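Local atomic coordinates of 2-(acetamidomethylene)succinate hydrolase (Mesorhizobium loti, PDB entry 3KXP), a protein that catalyses the last step of vitamin B6 degradation, hydrolysing (E)-2-(acetamidomethylene)succinate to succinic semialdehyde, acetate, ammonia and carbon dioxide. Residues A[47-51]-A[62-66]; A[176-180]-A[240-244]; A[248-254]-A[277-281]; A[204-208]-A[293-299]. All coordinates share one frame; numbering follows the deposited sequence.

Contact 1: residues A[47-51]-A[62-66]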
loop_
_atom_site.group_PDB
_atom_site.type_symbol
_atom_site.label_atom_id
_atom_site.label_comp_id
_atom_site.label_asym_id
_atom_site.label_seq_id
_atom_site.Cartn_x
_atom_site.Cartn_y
_atom_site.Cartn_z
ATOM N N HIS A 47 30.481 -4.895 -6.133
ATOM C CA HIS A 47 29.416 -5.483 -6.997
ATOM C C HIS A 47 28.753 -4.432 -7.878
ATOM O O HIS A 47 28.317 -4.733 -8.988
ATOM C CB HIS A 47 28.350 -6.172 -6.137
ATOM C CG HIS A 47 28.810 -7.456 -5.518
ATOM N ND1 HIS A 47 29.276 -8.517 -6.266
ATOM C CD2 HIS A 47 28.874 -7.850 -4.224
ATOM C CE1 HIS A 47 29.609 -9.509 -5.459
ATOM N NE2 HIS A 47 29.373 -9.130 -4.215
ATOM N N PHE A 48 28.676 -3.200 -7.385
ATOM C CA PHE A 48 28.067 -2.119 -8.154
ATOM C C PHE A 48 29.114 -1.371 -8.958
ATOM O O PHE A 48 30.182 -1.042 -8.441
ATOM C CB PHE A 48 27.366 -1.111 -7.240
ATOM C CG PHE A 48 26.310 -1.709 -6.367
ATOM C CD1 PHE A 48 26.656 -2.461 -5.250
ATOM C CD2 PHE A 48 24.964 -1.533 -6.670
ATOM C CE1 PHE A 48 25.680 -3.030 -4.450
ATOM C CE2 PHE A 48 23.979 -2.099 -5.875
ATOM C CZ PHE A 48 24.336 -2.849 -4.763
ATOM N N ILE A 49 28.805 -1.100 -10.220
ATOM C CA ILE A 49 29.725 -0.360 -11.061
ATOM C C ILE A 49 29.266 1.093 -11.031
ATOM O O ILE A 49 28.071 1.378 -11.128
ATOM C CB ILE A 49 29.733 -0.908 -12.516
ATOM C CG1 ILE A 49 28.466 -0.488 -13.273
ATOM C CG2 ILE A 49 29.829 -2.434 -12.482
ATOM C CD1 ILE A 49 28.542 0.890 -13.945
ATOM N N SER A 50 30.213 2.008 -10.869
ATOM C CA SER A 50 29.897 3.427 -10.819
ATOM C C SER A 50 30.302 4.066 -12.128
ATOM O O SER A 50 31.308 3.686 -12.718
ATOM C CB SER A 50 30.653 4.104 -9.676
ATOM O OG SER A 50 30.359 3.507 -8.429
ATOM N N ARG A 51 29.512 5.027 -12.589
ATOM C CA ARG A 51 29.818 5.717 -13.832
ATOM C C ARG A 51 29.020 7.003 -13.910
ATOM O O ARG A 51 27.907 7.088 -13.396
ATOM C CB ARG A 51 29.502 4.832 -15.046
ATOM C CG ARG A 51 28.026 4.750 -15.457
ATOM C CD ARG A 51 27.819 3.650 -16.503
ATOM N NE ARG A 51 26.458 3.583 -17.038
ATOM C CZ ARG A 51 25.985 4.375 -17.999
ATOM N NH1 ARG A 51 26.764 5.308 -18.542
ATOM N NH2 ARG A 51 24.738 4.222 -18.435
ATOM N N VAL A 62 26.158 7.403 -11.032
ATOM C CA VAL A 62 25.218 6.371 -10.610
ATOM C C VAL A 62 25.937 5.072 -10.260
ATOM O O VAL A 62 27.093 4.878 -10.630
ATOM C CB VAL A 62 24.158 6.088 -11.712
ATOM C CG1 VAL A 62 23.442 7.377 -12.089
ATOM C CG2 VAL A 62 24.815 5.478 -12.937
ATOM N N ARG A 63 25.243 4.206 -9.524
ATOM C CA ARG A 63 25.762 2.905 -9.102
ATOM C C ARG A 63 24.763 1.873 -9.614
ATOM O O ARG A 63 23.595 1.900 -9.225
ATOM C CB ARG A 63 25.833 2.830 -7.574
ATOM C CG ARG A 63 26.728 3.873 -6.940
ATOM C CD ARG A 63 26.592 3.881 -5.423
ATOM N NE ARG A 63 27.503 4.836 -4.795
ATOM C CZ ARG A 63 28.728 4.540 -4.363
ATOM N NH1 ARG A 63 29.198 3.301 -4.485
ATOM N NH2 ARG A 63 29.486 5.484 -3.805
ATOM N N GLU A 64 25.217 0.968 -10.473
ATOM C CA GLU A 64 24.323 -0.027 -11.048
ATOM C C GLU A 64 24.632 -1.461 -10.670
ATOM O O GLU A 64 25.772 -1.808 -10.369
ATOM C CB GLU A 64 24.355 0.045 -12.573
ATOM C CG GLU A 64 24.211 1.425 -13.176
ATOM C CD GLU A 64 24.414 1.398 -14.689
ATOM O OE1 GLU A 64 23.672 0.652 -15.371
ATOM O OE2 GLU A 64 25.317 2.112 -15.191
ATOM N N LYS A 65 23.598 -2.295 -10.734
ATOM C CA LYS A 65 23.714 -3.714 -10.440
ATOM C C LYS A 65 22.410 -4.446 -10.738
ATOM O O LYS A 65 21.326 -3.883 -10.613
ATOM C CB LYS A 65 24.111 -3.938 -8.982
ATOM C CG LYS A 65 24.286 -5.406 -8.630
ATOM C CD LYS A 65 24.800 -5.604 -7.220
ATOM C CE LYS A 65 24.917 -7.082 -6.917
ATOM N NZ LYS A 65 25.690 -7.762 -7.987
ATOM N N GLY A 66 22.529 -5.704 -11.147
ATOM C CA GLY A 66 21.359 -6.508 -11.447
ATOM C C GLY A 66 20.791 -6.354 -12.845
ATOM O O GLY A 66 21.360 -5.685 -13.708
#

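Contact 2: residues A[176-180]-A[240-244]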
loop_
_atom_site.group_PDB
_atom_site.type_symbol
_atom_site.label_atom_id
_atom_site.label_comp_id
_atom_site.label_asym_id
_atom_site.label_seq_id
_atom_site.Cartn_x
_atom_site.Cartn_y
_atom_site.Cartn_z
ATOM N N LEU A 176 11.210 22.309 8.913
ATOM C CA LEU A 176 12.068 22.725 7.815
ATOM C C LEU A 176 13.112 23.721 8.325
ATOM O O LEU A 176 14.215 23.787 7.782
ATOM C CB LEU A 176 11.234 23.335 6.682
ATOM C CG LEU A 176 10.475 22.260 5.888
ATOM C CD1 LEU A 176 9.407 22.874 4.989
ATOM C CD2 LEU A 176 11.485 21.449 5.086
ATOM N N ASP A 177 12.772 24.486 9.365
ATOM C CA ASP A 177 13.731 25.432 9.938
ATOM C C ASP A 177 14.897 24.614 10.477
ATOM O O ASP A 177 16.057 24.974 10.300
ATOM C CB ASP A 177 13.125 26.232 11.105
ATOM C CG ASP A 177 12.090 27.249 10.653
ATOM O OD1 ASP A 177 12.125 27.639 9.474
ATOM O OD2 ASP A 177 11.245 27.671 11.475
ATOM N N ALA A 178 14.573 23.498 11.124
ATOM C CA ALA A 178 15.580 22.627 11.709
ATOM C C ALA A 178 16.487 22.008 10.658
ATOM O O ALA A 178 17.709 21.948 10.836
ATOM C CB ALA A 178 14.910 21.530 12.520
ATOM N N LEU A 179 15.884 21.532 9.571
ATOM C CA LEU A 179 16.646 20.905 8.493
ATOM C C LEU A 179 17.588 21.932 7.869
ATOM O O LEU A 179 18.762 21.655 7.621
ATOM C CB LEU A 179 15.693 20.345 7.431
ATOM C CG LEU A 179 16.274 19.458 6.329
ATOM C CD1 LEU A 179 15.138 18.733 5.631
ATOM C CD2 LEU A 179 17.067 20.292 5.341
ATOM N N GLU A 180 17.060 23.126 7.640
ATOM C CA GLU A 180 17.833 24.199 7.043
ATOM C C GLU A 180 18.995 24.692 7.923
ATOM O O GLU A 180 20.076 24.989 7.416
ATOM C CB GLU A 180 16.892 25.354 6.711
ATOM C CG GLU A 180 17.444 26.340 5.725
ATOM C CD GLU A 180 16.361 27.238 5.175
ATOM O OE1 GLU A 180 15.741 27.965 5.976
ATOM O OE2 GLU A 180 16.121 27.211 3.946
ATOM N N ALA A 240 17.988 23.157 0.410
ATOM C CA ALA A 240 17.246 23.264 1.662
ATOM C C ALA A 240 16.066 24.231 1.528
ATOM O O ALA A 240 14.933 23.860 1.830
ATOM C CB ALA A 240 18.170 23.715 2.797
ATOM N N ARG A 241 16.301 25.462 1.075
ATOM C CA ARG A 241 15.163 26.368 0.948
ATOM C C ARG A 241 14.207 25.977 -0.169
ATOM O O ARG A 241 13.058 26.389 -0.171
ATOM C CB ARG A 241 15.599 27.839 0.807
ATOM C CG ARG A 241 16.807 28.131 -0.040
ATOM C CD ARG A 241 17.683 29.145 0.700
ATOM N NE ARG A 241 18.480 28.497 1.741
ATOM C CZ ARG A 241 19.022 29.116 2.783
ATOM N NH1 ARG A 241 19.736 28.424 3.664
ATOM N NH2 ARG A 241 18.831 30.417 2.959
ATOM N N GLY A 242 14.670 25.162 -1.105
ATOM C CA GLY A 242 13.789 24.725 -2.171
ATOM C C GLY A 242 12.808 23.700 -1.624
ATOM O O GLY A 242 11.736 23.499 -2.184
ATOM N N LEU A 243 13.176 23.063 -0.512
ATOM C CA LEU A 243 12.341 22.046 0.118
ATOM C C LEU A 243 11.098 22.624 0.782
ATOM O O LEU A 243 10.192 21.885 1.151
ATOM C CB LEU A 243 13.152 21.252 1.150
ATOM C CG LEU A 243 14.232 20.326 0.582
ATOM C CD1 LEU A 243 14.983 19.647 1.707
ATOM C CD2 LEU A 243 13.581 19.291 -0.316
ATOM N N ARG A 244 11.056 23.945 0.921
ATOM C CA ARG A 244 9.920 24.625 1.536
ATOM C C ARG A 244 8.744 24.824 0.584
ATOM O O ARG A 244 7.653 25.186 1.018
ATOM C CB ARG A 244 10.345 25.999 2.055
ATOM C CG ARG A 244 11.250 25.984 3.273
ATOM C CD ARG A 244 11.632 27.409 3.644
ATOM N NE ARG A 244 11.663 27.606 5.088
ATOM C CZ ARG A 244 12.617 27.150 5.889
ATOM N NH1 ARG A 244 13.638 26.465 5.390
ATOM N NH2 ARG A 244 12.545 27.369 7.191
#

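Contact 3: residues A[248-254]-A[277-281]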
loop_
_atom_site.group_PDB
_atom_site.type_symbol
_atom_site.label_atom_id
_atom_site.label_comp_id
_atom_site.label_asym_id
_atom_site.label_seq_id
_atom_site.Cartn_x
_atom_site.Cartn_y
_atom_site.Cartn_z
ATOM N N VAL A 248 1.756 20.111 -2.380
ATOM C CA VAL A 248 0.369 19.674 -2.542
ATOM C C VAL A 248 0.003 19.321 -3.989
ATOM O O VAL A 248 -0.559 18.255 -4.248
ATOM C CB VAL A 248 -0.617 20.751 -1.998
ATOM C CG1 VAL A 248 -2.055 20.391 -2.348
ATOM C CG2 VAL A 248 -0.471 20.864 -0.494
ATOM N N PRO A 249 0.312 20.208 -4.952
ATOM C CA PRO A 249 -0.013 19.919 -6.359
ATOM C C PRO A 249 0.554 18.579 -6.831
ATOM O O PRO A 249 -0.124 17.815 -7.518
ATOM C CB PRO A 249 0.606 21.099 -7.101
ATOM C CG PRO A 249 0.458 22.223 -6.110
ATOM C CD PRO A 249 0.877 21.562 -4.809
ATOM N N ALA A 250 1.796 18.294 -6.447
ATOM C CA ALA A 250 2.452 17.048 -6.830
ATOM C C ALA A 250 1.741 15.807 -6.273
ATOM O O ALA A 250 1.570 14.819 -6.984
ATOM C CB ALA A 250 3.904 17.067 -6.385
ATOM N N TYR A 251 1.339 15.832 -5.010
ATOM C CA TYR A 251 0.637 14.672 -4.467
ATOM C C TYR A 251 -0.799 14.630 -4.975
ATOM O O TYR A 251 -1.352 13.562 -5.209
ATOM C CB TYR A 251 0.640 14.678 -2.936
ATOM C CG TYR A 251 1.826 13.968 -2.319
ATOM C CD1 TYR A 251 3.084 14.566 -2.278
ATOM C CD2 TYR A 251 1.678 12.707 -1.745
ATOM C CE1 TYR A 251 4.167 13.926 -1.669
ATOM C CE2 TYR A 251 2.749 12.059 -1.135
ATOM C CZ TYR A 251 3.990 12.676 -1.097
ATOM O OH TYR A 251 5.037 12.056 -0.452
ATOM N N ARG A 252 -1.401 15.797 -5.152
ATOM C CA ARG A 252 -2.766 15.869 -5.648
ATOM C C ARG A 252 -2.893 15.379 -7.098
ATOM O O ARG A 252 -3.871 14.722 -7.457
ATOM C CB ARG A 252 -3.269 17.309 -5.571
ATOM C CG ARG A 252 -4.680 17.518 -6.118
ATOM C CD ARG A 252 -4.918 18.995 -6.389
ATOM N NE ARG A 252 -3.977 19.467 -7.401
ATOM C CZ ARG A 252 -3.534 20.716 -7.494
ATOM N NH1 ARG A 252 -3.947 21.637 -6.628
ATOM N NH2 ARG A 252 -2.664 21.041 -8.447
ATOM N N ASP A 253 -1.895 15.671 -7.929
ATOM C CA ASP A 253 -1.988 15.294 -9.338
ATOM C C ASP A 253 -1.307 14.012 -9.807
ATOM O O ASP A 253 -1.552 13.565 -10.930
ATOM C CB ASP A 253 -1.523 16.466 -10.212
ATOM C CG ASP A 253 -2.174 17.791 -9.810
ATOM O OD1 ASP A 253 -3.373 17.793 -9.442
ATOM O OD2 ASP A 253 -1.486 18.833 -9.869
ATOM N N VAL A 254 -0.476 13.403 -8.964
ATOM C CA VAL A 254 0.211 12.186 -9.381
ATOM C C VAL A 254 -0.797 11.083 -9.726
ATOM O O VAL A 254 -1.653 10.735 -8.919
ATOM C CB VAL A 254 1.220 11.693 -8.299
ATOM C CG1 VAL A 254 0.496 11.307 -7.012
ATOM C CG2 VAL A 254 2.019 10.522 -8.844
ATOM N N THR A 277 -1.965 14.642 4.520
ATOM C CA THR A 277 -1.595 14.079 3.226
ATOM C C THR A 277 -2.595 12.986 2.850
ATOM O O THR A 277 -3.149 12.997 1.749
ATOM C CB THR A 277 -0.171 13.471 3.255
ATOM O OG1 THR A 277 0.781 14.482 3.620
ATOM C CG2 THR A 277 0.200 12.912 1.889
ATOM N N SER A 278 -2.827 12.048 3.768
ATOM C CA SER A 278 -3.768 10.961 3.523
ATOM C C SER A 278 -5.177 11.473 3.247
ATOM O O SER A 278 -5.922 10.860 2.503
ATOM C CB SER A 278 -3.794 9.992 4.706
ATOM O OG SER A 278 -2.663 9.138 4.672
ATOM N N ARG A 279 -5.546 12.596 3.847
ATOM C CA ARG A 279 -6.871 13.157 3.614
ATOM C C ARG A 279 -6.925 13.756 2.198
ATOM O O ARG A 279 -7.977 13.777 1.559
ATOM C CB ARG A 279 -7.166 14.230 4.661
ATOM C CG ARG A 279 -8.503 14.911 4.500
ATOM C CD ARG A 279 -8.701 15.911 5.629
ATOM N NE ARG A 279 -8.450 15.284 6.924
ATOM C CZ ARG A 279 -7.553 15.719 7.804
ATOM N NH1 ARG A 279 -6.816 16.789 7.537
ATOM N NH2 ARG A 279 -7.390 15.075 8.954
ATOM N N LEU A 280 -5.778 14.237 1.723
ATOM C CA LEU A 280 -5.654 14.821 0.389
ATOM C C LEU A 280 -5.725 13.706 -0.657
ATOM O O LEU A 280 -6.358 13.851 -1.710
ATOM C CB LEU A 280 -4.311 15.553 0.258
ATOM C CG LEU A 280 -3.986 16.070 -1.145
ATOM C CD1 LEU A 280 -4.947 17.204 -1.497
ATOM C CD2 LEU A 280 -2.532 16.544 -1.196
ATOM N N ARG A 281 -5.052 12.598 -0.353
ATOM C CA ARG A 281 -5.019 11.433 -1.231
ATOM C C ARG A 281 -5.265 10.187 -0.396
ATOM O O ARG A 281 -4.341 9.440 -0.078
ATOM C CB ARG A 281 -3.661 11.316 -1.941
ATOM C CG ARG A 281 -3.402 12.388 -2.999
ATOM C CD ARG A 281 -4.443 12.324 -4.110
ATOM N NE ARG A 281 -4.484 11.015 -4.755
ATOM C CZ ARG A 281 -3.658 10.628 -5.723
ATOM N NH1 ARG A 281 -3.772 9.417 -6.248
ATOM N NH2 ARG A 281 -2.730 11.457 -6.176
#

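Contact 4: residues A[204-208]-A[293-299]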
loop_
_atom_site.group_PDB
_atom_site.type_symbol
_atom_site.label_atom_id
_atom_site.label_comp_id
_atom_site.label_asym_id
_atom_site.label_seq_id
_atom_site.Cartn_x
_atom_site.Cartn_y
_atom_site.Cartn_z
ATOM N N TYR A 204 23.294 11.931 13.527
ATOM C CA TYR A 204 22.248 10.943 13.266
ATOM C C TYR A 204 22.341 9.833 14.307
ATOM O O TYR A 204 22.689 8.703 13.980
ATOM C CB TYR A 204 22.425 10.349 11.875
ATOM C CG TYR A 204 22.529 11.382 10.793
ATOM C CD1 TYR A 204 23.723 11.576 10.098
ATOM C CD2 TYR A 204 21.432 12.169 10.451
ATOM C CE1 TYR A 204 23.822 12.526 9.084
ATOM C CE2 TYR A 204 21.521 13.125 9.438
ATOM C CZ TYR A 204 22.715 13.295 8.759
ATOM O OH TYR A 204 22.794 14.226 7.754
ATOM N N PRO A 205 21.996 10.140 15.569
ATOM C CA PRO A 205 22.041 9.203 16.699
ATOM C C PRO A 205 21.341 7.857 16.545
ATOM O O PRO A 205 21.764 6.872 17.150
ATOM C CB PRO A 205 21.475 10.033 17.859
ATOM C CG PRO A 205 20.496 10.935 17.172
ATOM C CD PRO A 205 21.284 11.375 15.950
ATOM N N ASN A 206 20.287 7.797 15.738
ATOM C CA ASN A 206 19.562 6.537 15.560
ATOM C C ASN A 206 20.041 5.682 14.391
ATOM O O ASN A 206 19.622 4.532 14.253
ATOM C CB ASN A 206 18.065 6.806 15.409
ATOM C CG ASN A 206 17.503 7.574 16.579
ATOM O OD1 ASN A 206 17.721 7.202 17.730
ATOM N ND2 ASN A 206 16.773 8.655 16.298
ATOM N N ILE A 207 20.920 6.229 13.555
ATOM C CA ILE A 207 21.422 5.477 12.414
ATOM C C ILE A 207 22.505 4.493 12.858
ATOM O O ILE A 207 23.452 4.869 13.539
ATOM C CB ILE A 207 21.992 6.425 11.329
ATOM C CG1 ILE A 207 20.916 7.434 10.913
ATOM C CG2 ILE A 207 22.470 5.621 10.123
ATOM C CD1 ILE A 207 21.204 8.173 9.608
ATOM N N PRO A 208 22.366 3.214 12.479
ATOM C CA PRO A 208 23.293 2.120 12.800
ATOM C C PRO A 208 24.738 2.368 12.350
ATOM O O PRO A 208 24.968 2.907 11.267
ATOM C CB PRO A 208 22.681 0.925 12.068
ATOM C CG PRO A 208 21.226 1.252 12.034
ATOM C CD PRO A 208 21.238 2.710 11.677
ATOM N N ASP A 293 12.945 6.890 12.841
ATOM C CA ASP A 293 12.796 8.341 12.828
ATOM C C ASP A 293 12.810 8.735 11.346
ATOM O O ASP A 293 12.391 7.944 10.496
ATOM C CB ASP A 293 13.926 9.039 13.612
ATOM C CG ASP A 293 15.313 8.760 13.038
ATOM O OD1 ASP A 293 16.293 9.370 13.526
ATOM O OD2 ASP A 293 15.427 7.935 12.105
ATOM N N HIS A 294 13.281 9.934 11.025
ATOM C CA HIS A 294 13.300 10.371 9.638
ATOM C C HIS A 294 14.066 9.435 8.698
ATOM O O HIS A 294 13.693 9.279 7.531
ATOM C CB HIS A 294 13.884 11.788 9.562
ATOM C CG HIS A 294 14.116 12.286 8.167
ATOM N ND1 HIS A 294 13.111 12.367 7.223
ATOM C CD2 HIS A 294 15.231 12.771 7.570
ATOM C CE1 HIS A 294 13.597 12.883 6.110
ATOM N NE2 HIS A 294 14.881 13.138 6.293
ATOM N N TYR A 295 15.122 8.805 9.212
ATOM C CA TYR A 295 15.975 7.920 8.415
ATOM C C TYR A 295 15.489 6.474 8.362
ATOM O O TYR A 295 16.198 5.542 8.739
ATOM C CB TYR A 295 17.395 8.015 8.970
ATOM C CG TYR A 295 17.807 9.457 9.103
ATOM C CD1 TYR A 295 18.210 10.192 7.985
ATOM C CD2 TYR A 295 17.658 10.132 10.315
ATOM C CE1 TYR A 295 18.443 11.567 8.069
ATOM C CE2 TYR A 295 17.889 11.511 10.410
ATOM C CZ TYR A 295 18.276 12.218 9.282
ATOM O OH TYR A 295 18.483 13.577 9.363
ATOM N N VAL A 296 14.277 6.304 7.848
ATOM C CA VAL A 296 13.633 5.002 7.762
ATOM C C VAL A 296 14.418 3.849 7.138
ATOM O O VAL A 296 14.623 2.818 7.785
ATOM C CB VAL A 296 12.289 5.113 7.021
ATOM C CG1 VAL A 296 11.507 3.805 7.165
ATOM C CG2 VAL A 296 11.504 6.307 7.566
ATOM N N ASN A 297 14.848 4.005 5.891
ATOM C CA ASN A 297 15.563 2.923 5.230
ATOM C C ASN A 297 16.863 2.502 5.928
ATOM O O ASN A 297 17.217 1.316 5.938
ATOM C CB ASN A 297 15.805 3.262 3.744
ATOM C CG ASN A 297 16.569 4.559 3.543
ATOM O OD1 ASN A 297 17.660 4.561 2.965
ATOM N ND2 ASN A 297 15.995 5.671 4.004
ATOM N N GLU A 298 17.559 3.450 6.544
ATOM C CA GLU A 298 18.798 3.106 7.227
ATOM C C GLU A 298 18.559 2.538 8.631
ATOM O O GLU A 298 19.255 1.614 9.059
ATOM C CB GLU A 298 19.721 4.334 7.291
ATOM C CG GLU A 298 20.425 4.636 5.971
ATOM C CD GLU A 298 21.015 6.041 5.895
ATOM O OE1 GLU A 298 20.243 7.006 5.720
ATOM O OE2 GLU A 298 22.251 6.182 6.002
ATOM N N VAL A 299 17.564 3.071 9.335
ATOM C CA VAL A 299 17.268 2.629 10.691
ATOM C C VAL A 299 16.425 1.350 10.754
ATOM O O VAL A 299 16.560 0.570 11.687
ATOM C CB VAL A 299 16.563 3.763 11.498
ATOM C CG1 VAL A 299 16.309 3.312 12.929
ATOM C CG2 VAL A 299 17.427 5.030 11.493
HETATM O O HOH W 1 18.901 10.049 14.076
#

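Contact 1: residues A[47-51]-A[62-66]
Glu64 OE2 takes the NE-H of Arg51 at 2.6 Å, a salt bridge in which the oxygen sits at the edge of the guanidinium, close to its plane, and is met nearly along its own C-O direction. The two flat groups are turned 51° against each other, and the bond across the contact is made by NE. The other carboxylate oxygen, OE1, is paired with Arg133, which leaves this buried acid held between two arginines and probably ionised. CG of Arg51 lies between its own backbone N and carbonyl carbon (chi1 79°), and from there the chain runs extended past Val62 to bring NE to the acid. Ile49 CD1 lies beside the same OE2, 3.7 Å away. All four side chains share one face of the antiparallel hairpin formed by strands 49-54 and 59-65, at the edge of the central sheet. Ile49 with Glu64 and Arg51 with Val62 are hydrogen-bonded pairs, the Glu64 N to Ile49 O bond measuring 3.0 Å; Ser50 and Arg63 form the non-hydrogen-bonded pair between them, with Ser50 CA 3.2 Å from Val62 O. Their side chains occupy the other face, where the Arg63 guanidinium turns to Ser81 and Glu85. Beyond the paired residues, Lys65 leaves its backbone with CG anti to N (chi1 -178°) and crosses Phe48 at about a right angle, its CD centred over one ring face, 3.8 Å from the centroid, in a CH-pi contact. The Phe48 ring also touches Met88 and Ile89 of helix 85-89, while the lysine NZ comes alongside His47 CB at 3.6 Å.

Contact 2: residues A[176-180]-A[240-244]
Leu176 and Leu179 of helix 173-182 meet Leu243 and Arg244 at the end of helix 233-242, within the helical cap that alpha/beta hydrolases insert after the sixth strand. The inner side of the contact is apolar. Leu179 and Leu243 cross at about a right angle and touch through their methyls, CD1 to CD1, at 4.0 Å, with Ala240 CB close by. Leu179 and Ala240 pack on Ile77 and Leu243 on Leu143, both chloride-binding residues, so this layer probably helps to cover that site. Leu176 closes the layer by sliding past Arg244 in the opposite direction, its CD1 4.0 Å from Arg244 CG and its CB beneath the centre of one guanidinium face. The outer side, the more exposed one, is a network of charges whose geometry is less certain, made by Asp177, Glu180, Arg241 and Arg244. Glu180 stretches between the arginines, with CG anti to its backbone N (chi1 -162°) and the chain extended. Its OE1 lies over the Arg244 guanidinium face opposite Leu176, while Asp177 OD1 approaches at the edge; separations here are too short to be trusted in detail. Toward Arg241 the attraction is one of charge alone: Glu180 OE2 stands well out of the guanidinium plane with no N-H aimed at it, and Arg241 NE bonds to Ala237 O. Glu180 OE2 lies offset toward the rim, 3.5 Å from Arg241 NE.

Contact 3: residues A[248-254]-A[277-281]
Two hydrogen bonds from one nitrogen carry the polar part of this contact: Arg281 NH2 donates to Tyr251 O at 2.7 Å and to Val254 O at 3.0 Å. The first carbonyl is met almost head-on, with a C=O...N angle of 169°; the second is met on a lone pair. Both acceptors lie at the C-terminal end of helix 248-253, where the chain leaves helical geometry at Val254. Arg281 reaches them by curling, bent at chi2 and chi3, so that its CG also comes against Tyr251 O. Its NH1 forms a salt bridge with Asp283. With a leucine in place of Arg281, both carbonyls would probably lose this shared donor and Asp283 its ion-pair mate. In the fold, helix 248-253 leads into strand 258-263, and helix 271-280 belongs to the beta-alpha-beta crossover that carries the chain on to edge strand 286-289. Apolar packing joins the two helices through Leu280 and Thr277. Leu280 CD2 fits between Val248 CG1, at 4.0 Å, and Tyr251 CB, at 4.1 Å. Thr277 CG2 approaches the Tyr251 ring obliquely, 3.9 Å from CD2, while the tyrosine hydroxyl is hydrogen-bonded to Phe167 O.

Contact 4: residues A[204-208]-A[293-299]
The loop bearing His294, the inferred histidine of a Ser142-Asp166-His294 catalytic triad, meets the cap loop 204-208, which makes a type I beta turn from Tyr204 to Ile207. The edge of Tyr204 points at the face of Tyr295 in an offset edge-to-face pair, planes at 73° and centroids 4.8 Å apart. Ile207 CD1 packs on the same side, 3.7 Å from Tyr295 CG. His294 CD2 lies against the opposite face, so the Tyr295 ring is sandwiched between the cap and His294, whose ND1 is hydrogen-bonded to Asp166. Were Tyr295 an alanine, a gap would probably open between the Tyr204 edge and His294, leaving the imidazole without its aromatic neighbour on that side. With CG between its backbone N and carbonyl carbon (chi1 61°), buried Asp293 turns its carboxylate back to the Tyr295 N-H and out to Asn206. OD1 accepts a nearly straight bond (178°) from Asn206 ND2 at 2.9 Å, from above the carboxylate plane, and a second from a water that also accepts from Asn206 N. OD2 takes the Tyr295 N-H at 3.0 Å, an Asx turn. With donors on both oxygens, the carboxylate is probably held against rotation, consistent with a steadied backbone next to His294.

From the N terminus, contact 1 comes first and is the most local, closing the hairpin of strands 49-54 and 59-65 at one edge of the sheet, on the far side of the chain's centre from contacts 2 and 3. The chain then passes through the nucleophile strand and on into the cap. Contact 2 brings helix 173-182 together with helix 233-242; contact 4 starts within that span, at 204-208, and ends at 293-299, so the two cross and fasten the cap both to itself and to the histidine loop. Contact 3 follows directly after contact 2 in sequence and falls within the span of contact 4, joining the helix before strand 258-263 to the helix after it.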